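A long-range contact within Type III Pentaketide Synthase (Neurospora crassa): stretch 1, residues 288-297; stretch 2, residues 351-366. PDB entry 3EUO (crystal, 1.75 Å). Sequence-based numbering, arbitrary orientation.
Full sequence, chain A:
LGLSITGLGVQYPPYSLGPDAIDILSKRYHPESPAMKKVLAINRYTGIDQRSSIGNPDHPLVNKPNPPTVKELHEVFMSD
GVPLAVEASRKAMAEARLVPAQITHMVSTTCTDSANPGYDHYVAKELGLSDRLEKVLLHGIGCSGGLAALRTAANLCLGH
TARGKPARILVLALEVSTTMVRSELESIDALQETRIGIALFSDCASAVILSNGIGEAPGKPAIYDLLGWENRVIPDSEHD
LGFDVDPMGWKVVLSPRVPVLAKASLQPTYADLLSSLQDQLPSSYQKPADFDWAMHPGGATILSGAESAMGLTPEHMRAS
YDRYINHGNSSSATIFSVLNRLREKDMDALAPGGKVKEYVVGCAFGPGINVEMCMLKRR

Stretch 1, residues 288-297: PADFDWAMHP
Stretch 2, residues 351-366: APGGKVKEYVVGCAFG

Five backbone hydrogen bonds form a ladder between strand 292-295, with the residue that follows it, and strand 359-366. Ala-294 N donates to Val-361 O (2.8 Å) and Ala-294 O accepts from Cys-363 N (3.0 Å); His-296 N closes the series on Cys-363 O (2.8 Å). At the other end, Asp-292 N donates to Tyr-359 O (3.2 Å) and Asp-292 O accepts from Val-361 N (2.9 Å). Every second residue of the first strand thus spans two residues on its neighbour, the rule of parallel pairing.

The ladder fixes direction and register. The strands run parallel, their axes approaching to 4.6 Å with 22° between N-to-C directions, and Asp-292 pairs with Val-360, Trp-293 with Val-361, Ala-294 with Gly-362 and Met-295 with Cys-363, at CA-CA distances of 4.7 to 4.9 Å. Extended backbones serve this: phi/psi is -84/147 at Asp-292, -123/111 at Trp-293, -96/125 at Val-361 and -149/139 at Cys-363. The carbonyls also draw CA-H...O contacts, such as Val-360 CA to Asp-292 O and Gly-362 CA to Ala-294 O, both 3.3 Å.

Asp-292 extends the polar network before the second strand begins. With chi1 at -87° (m), its OD2 accepts from Lys-357 N at 3.2 Å. One water donates to Asp-292 OD2 (2.6 Å) and to Lys-357 O (2.8 Å); another donates to Asp-292 OD1 (2.8 Å) and Phe-291 O (3.0 Å) while accepting from Lys-357 NZ (2.7 Å). The ammonium therefore reaches the carboxylate through water. Lys-357 (m, m, t, m) folds so that NZ also donates to Lys-355 O at 2.8 Å, while its aliphatic part lies against stretch 1, CD 3.3 Å from Asp-290 O.

Packing divides between the sheet's two faces. On the face of Trp-293, Val-361, Met-295 and Cys-363, Val-361 (t) sets CG1 over the indole, 3.9 Å from the six-membered ring centroid and 17° off its normal. Trp-293 (chi1 -80°, chi2 76°) is held by NE1 donating to Pro-288 O at 2.9 Å, tying the ring to the preceding 3-10 segment. Val-361 CG2 lies 3.9 Å from Phe-291 CG, and Tyr-359 CB meets the edge of the Phe-291 ring, 3.5 Å from CD1. Met-295 (t, p, p) brings SD to 3.7 Å from Cys-363 CB and, obliquely, 4.2 Å from Phe-365 CE2.

On the face of Asp-292, Val-360 and Ala-294, Ala-294 CB touches Val-360 CG1 at 4.0 Å, and Gly-362 adds no side chain. Beyond it, His-296 CB meets Ala-364 CB at 3.7 Å.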

# COMPACT_ATOMS: atom_id res chain seq x y z
N PRO A 288 -11.85 -31.54 2.61
CA PRO A 288 -12.43 -30.29 2.08
C PRO A 288 -13.93 -30.13 2.34
O PRO A 288 -14.37 -29.07 2.78
CB PRO A 288 -12.14 -30.38 0.58
CG PRO A 288 -10.90 -31.18 0.50
CD PRO A 288 -10.98 -32.19 1.61
N ALA A 289 -14.70 -31.19 2.08
CA ALA A 289 -16.15 -31.17 2.26
C ALA A 289 -16.59 -31.02 3.73
O ALA A 289 -17.75 -30.72 4.00
CB ALA A 289 -16.79 -32.42 1.63
N ASP A 290 -15.65 -31.22 4.66
CA ASP A 290 -15.93 -31.03 6.09
C ASP A 290 -16.11 -29.56 6.47
O ASP A 290 -16.70 -29.26 7.50
CB ASP A 290 -14.80 -31.62 6.96
CG ASP A 290 -14.74 -33.14 6.91
OD1 ASP A 290 -15.74 -33.80 6.54
OD2 ASP A 290 -13.67 -33.69 7.25
N PHE A 291 -15.57 -28.65 5.66
CA PHE A 291 -15.54 -27.23 6.00
C PHE A 291 -16.61 -26.44 5.25
O PHE A 291 -17.11 -26.88 4.21
CB PHE A 291 -14.17 -26.62 5.66
CG PHE A 291 -13.03 -27.28 6.35
CD1 PHE A 291 -12.58 -26.81 7.59
CD2 PHE A 291 -12.39 -28.38 5.78
CE1 PHE A 291 -11.51 -27.43 8.24
CE2 PHE A 291 -11.32 -29.00 6.43
CZ PHE A 291 -10.88 -28.52 7.66
N ASP A 292 -16.94 -25.27 5.80
CA ASP A 292 -17.61 -24.23 5.03
C ASP A 292 -16.53 -23.46 4.29
O ASP A 292 -15.43 -23.30 4.80
CB ASP A 292 -18.42 -23.32 5.93
CG ASP A 292 -19.83 -23.84 6.19
OD1 ASP A 292 -20.36 -24.59 5.32
OD2 ASP A 292 -20.40 -23.52 7.25
N TRP A 293 -16.86 -22.98 3.10
CA TRP A 293 -15.88 -22.35 2.23
C TRP A 293 -16.31 -20.93 1.87
O TRP A 293 -17.30 -20.71 1.16
CB TRP A 293 -15.69 -23.19 0.97
CG TRP A 293 -14.77 -24.37 1.16
CD1 TRP A 293 -15.06 -25.54 1.79
CD2 TRP A 293 -13.43 -24.48 0.68
NE1 TRP A 293 -13.97 -26.38 1.74
CE2 TRP A 293 -12.95 -25.75 1.07
CE3 TRP A 293 -12.58 -23.62 -0.03
CZ2 TRP A 293 -11.66 -26.19 0.77
CZ3 TRP A 293 -11.30 -24.06 -0.33
CH2 TRP A 293 -10.85 -25.33 0.06
N ALA A 294 -15.57 -19.96 2.40
CA ALA A 294 -15.79 -18.56 2.07
C ALA A 294 -14.86 -18.23 0.90
O ALA A 294 -13.73 -17.78 1.10
CB ALA A 294 -15.48 -17.68 3.28
N MET A 295 -15.33 -18.48 -0.32
CA MET A 295 -14.54 -18.21 -1.52
C MET A 295 -14.83 -16.81 -2.05
O MET A 295 -15.98 -16.38 -2.07
CB MET A 295 -14.87 -19.23 -2.62
CG MET A 295 -14.07 -19.06 -3.91
SD MET A 295 -12.36 -19.65 -3.78
CE MET A 295 -12.68 -21.20 -2.94
N HIS A 296 -13.79 -16.11 -2.49
CA HIS A 296 -14.01 -14.87 -3.24
C HIS A 296 -14.52 -15.26 -4.63
O HIS A 296 -13.83 -15.98 -5.36
CB HIS A 296 -12.74 -14.03 -3.37
CG HIS A 296 -12.93 -12.83 -4.24
ND1 HIS A 296 -12.31 -12.68 -5.47
CD2 HIS A 296 -13.72 -11.74 -4.08
CE1 HIS A 296 -12.70 -11.54 -6.01
NE2 HIS A 296 -13.54 -10.94 -5.19
N PRO A 297 -15.73 -14.80 -4.99
CA PRO A 297 -16.31 -15.21 -6.26
C PRO A 297 -15.82 -14.32 -7.40
O PRO A 297 -16.56 -13.46 -7.89
CB PRO A 297 -17.81 -15.03 -6.01
CG PRO A 297 -17.89 -13.87 -5.04
CD PRO A 297 -16.61 -13.89 -4.23
N ALA A 351 -26.91 -24.73 4.90
CA ALA A 351 -25.70 -25.47 5.23
C ALA A 351 -25.78 -26.91 4.72
O ALA A 351 -26.78 -27.59 4.97
CB ALA A 351 -25.46 -25.45 6.73
N PRO A 352 -24.73 -27.39 4.02
CA PRO A 352 -24.73 -28.74 3.47
C PRO A 352 -25.11 -29.77 4.53
O PRO A 352 -24.53 -29.78 5.62
CB PRO A 352 -23.28 -28.95 3.02
CG PRO A 352 -22.80 -27.60 2.71
CD PRO A 352 -23.47 -26.68 3.71
N GLY A 353 -26.10 -30.60 4.21
CA GLY A 353 -26.59 -31.62 5.13
C GLY A 353 -27.07 -31.08 6.46
O GLY A 353 -27.07 -31.81 7.46
N GLY A 354 -27.46 -29.80 6.49
CA GLY A 354 -27.95 -29.15 7.71
C GLY A 354 -26.88 -28.88 8.75
O GLY A 354 -27.19 -28.46 9.87
N LYS A 355 -25.62 -29.11 8.39
CA LYS A 355 -24.52 -28.92 9.32
C LYS A 355 -23.76 -27.63 9.06
O LYS A 355 -22.96 -27.54 8.12
CB LYS A 355 -23.60 -30.14 9.35
CG LYS A 355 -24.07 -31.23 10.33
CD LYS A 355 -24.34 -30.64 11.72
CE LYS A 355 -25.20 -31.54 12.59
NZ LYS A 355 -25.77 -30.77 13.74
N VAL A 356 -24.04 -26.63 9.90
CA VAL A 356 -23.27 -25.39 9.91
C VAL A 356 -21.91 -25.71 10.50
O VAL A 356 -21.82 -26.18 11.64
CB VAL A 356 -23.97 -24.30 10.75
CG1 VAL A 356 -23.12 -23.03 10.79
CG2 VAL A 356 -25.35 -23.99 10.19
N LYS A 357 -20.86 -25.46 9.73
CA LYS A 357 -19.52 -25.89 10.10
C LYS A 357 -18.84 -24.94 11.09
O LYS A 357 -19.03 -23.73 11.04
CB LYS A 357 -18.65 -26.08 8.85
CG LYS A 357 -19.24 -27.05 7.82
CD LYS A 357 -19.70 -28.38 8.45
CE LYS A 357 -20.05 -29.42 7.39
NZ LYS A 357 -21.17 -28.98 6.51
N GLU A 358 -18.05 -25.54 11.97
CA GLU A 358 -17.31 -24.81 13.00
C GLU A 358 -16.03 -24.21 12.44
O GLU A 358 -15.42 -23.33 13.06
CB GLU A 358 -16.97 -25.78 14.14
CG GLU A 358 -16.74 -25.12 15.47
CD GLU A 358 -17.14 -26.01 16.64
OE1 GLU A 358 -17.79 -27.06 16.43
OE2 GLU A 358 -16.81 -25.65 17.79
N TYR A 359 -15.61 -24.70 11.27
CA TYR A 359 -14.37 -24.26 10.65
C TYR A 359 -14.60 -23.84 9.22
O TYR A 359 -15.30 -24.52 8.46
CB TYR A 359 -13.29 -25.35 10.74
CG TYR A 359 -12.89 -25.67 12.17
CD1 TYR A 359 -11.82 -25.01 12.77
CD2 TYR A 359 -13.58 -26.63 12.91
CE1 TYR A 359 -11.46 -25.29 14.09
CE2 TYR A 359 -13.23 -26.90 14.22
CZ TYR A 359 -12.16 -26.24 14.80
OH TYR A 359 -11.82 -26.53 16.10
N VAL A 360 -14.00 -22.71 8.86
CA VAL A 360 -14.28 -22.04 7.59
C VAL A 360 -12.96 -21.78 6.88
O VAL A 360 -12.03 -21.22 7.46
CB VAL A 360 -15.04 -20.70 7.81
CG1 VAL A 360 -15.44 -20.07 6.48
CG2 VAL A 360 -16.27 -20.92 8.69
N VAL A 361 -12.88 -22.19 5.62
CA VAL A 361 -11.72 -21.90 4.81
C VAL A 361 -12.02 -20.65 3.99
O VAL A 361 -13.02 -20.62 3.27
CB VAL A 361 -11.35 -23.09 3.89
CG1 VAL A 361 -10.18 -22.75 3.01
CG2 VAL A 361 -11.04 -24.33 4.73
N GLY A 362 -11.16 -19.64 4.10
CA GLY A 362 -11.28 -18.43 3.29
C GLY A 362 -10.30 -18.53 2.14
O GLY A 362 -9.19 -19.02 2.32
N CYS A 363 -10.72 -18.11 0.95
CA CYS A 363 -9.86 -18.18 -0.23
C CYS A 363 -10.14 -17.04 -1.20
O CYS A 363 -11.30 -16.68 -1.43
CB CYS A 363 -10.02 -19.54 -0.92
SG CYS A 363 -8.89 -19.82 -2.29
N ALA A 364 -9.07 -16.47 -1.76
CA ALA A 364 -9.16 -15.38 -2.72
C ALA A 364 -7.93 -15.40 -3.63
O ALA A 364 -6.84 -15.78 -3.20
CB ALA A 364 -9.26 -14.03 -2.01
N PHE A 365 -8.12 -15.00 -4.89
CA PHE A 365 -7.01 -14.83 -5.83
C PHE A 365 -7.05 -13.43 -6.38
O PHE A 365 -8.14 -12.83 -6.50
CB PHE A 365 -7.11 -15.81 -7.02
CG PHE A 365 -7.40 -17.23 -6.63
CD1 PHE A 365 -6.37 -18.12 -6.36
CD2 PHE A 365 -8.71 -17.69 -6.56
CE1 PHE A 365 -6.63 -19.44 -6.00
CE2 PHE A 365 -9.00 -19.01 -6.20
CZ PHE A 365 -7.95 -19.88 -5.92
N GLY A 366 -5.89 -12.91 -6.76
CA GLY A 366 -5.79 -11.62 -7.45
C GLY A 366 -4.50 -11.51 -8.25
O GLY A 366 -3.73 -12.48 -8.34
O HOH W 1 -19.98 -27.35 4.72
O HOH W 2 -19.85 -21.85 9.16
O HOH W 3 -11.14 -16.19 -5.56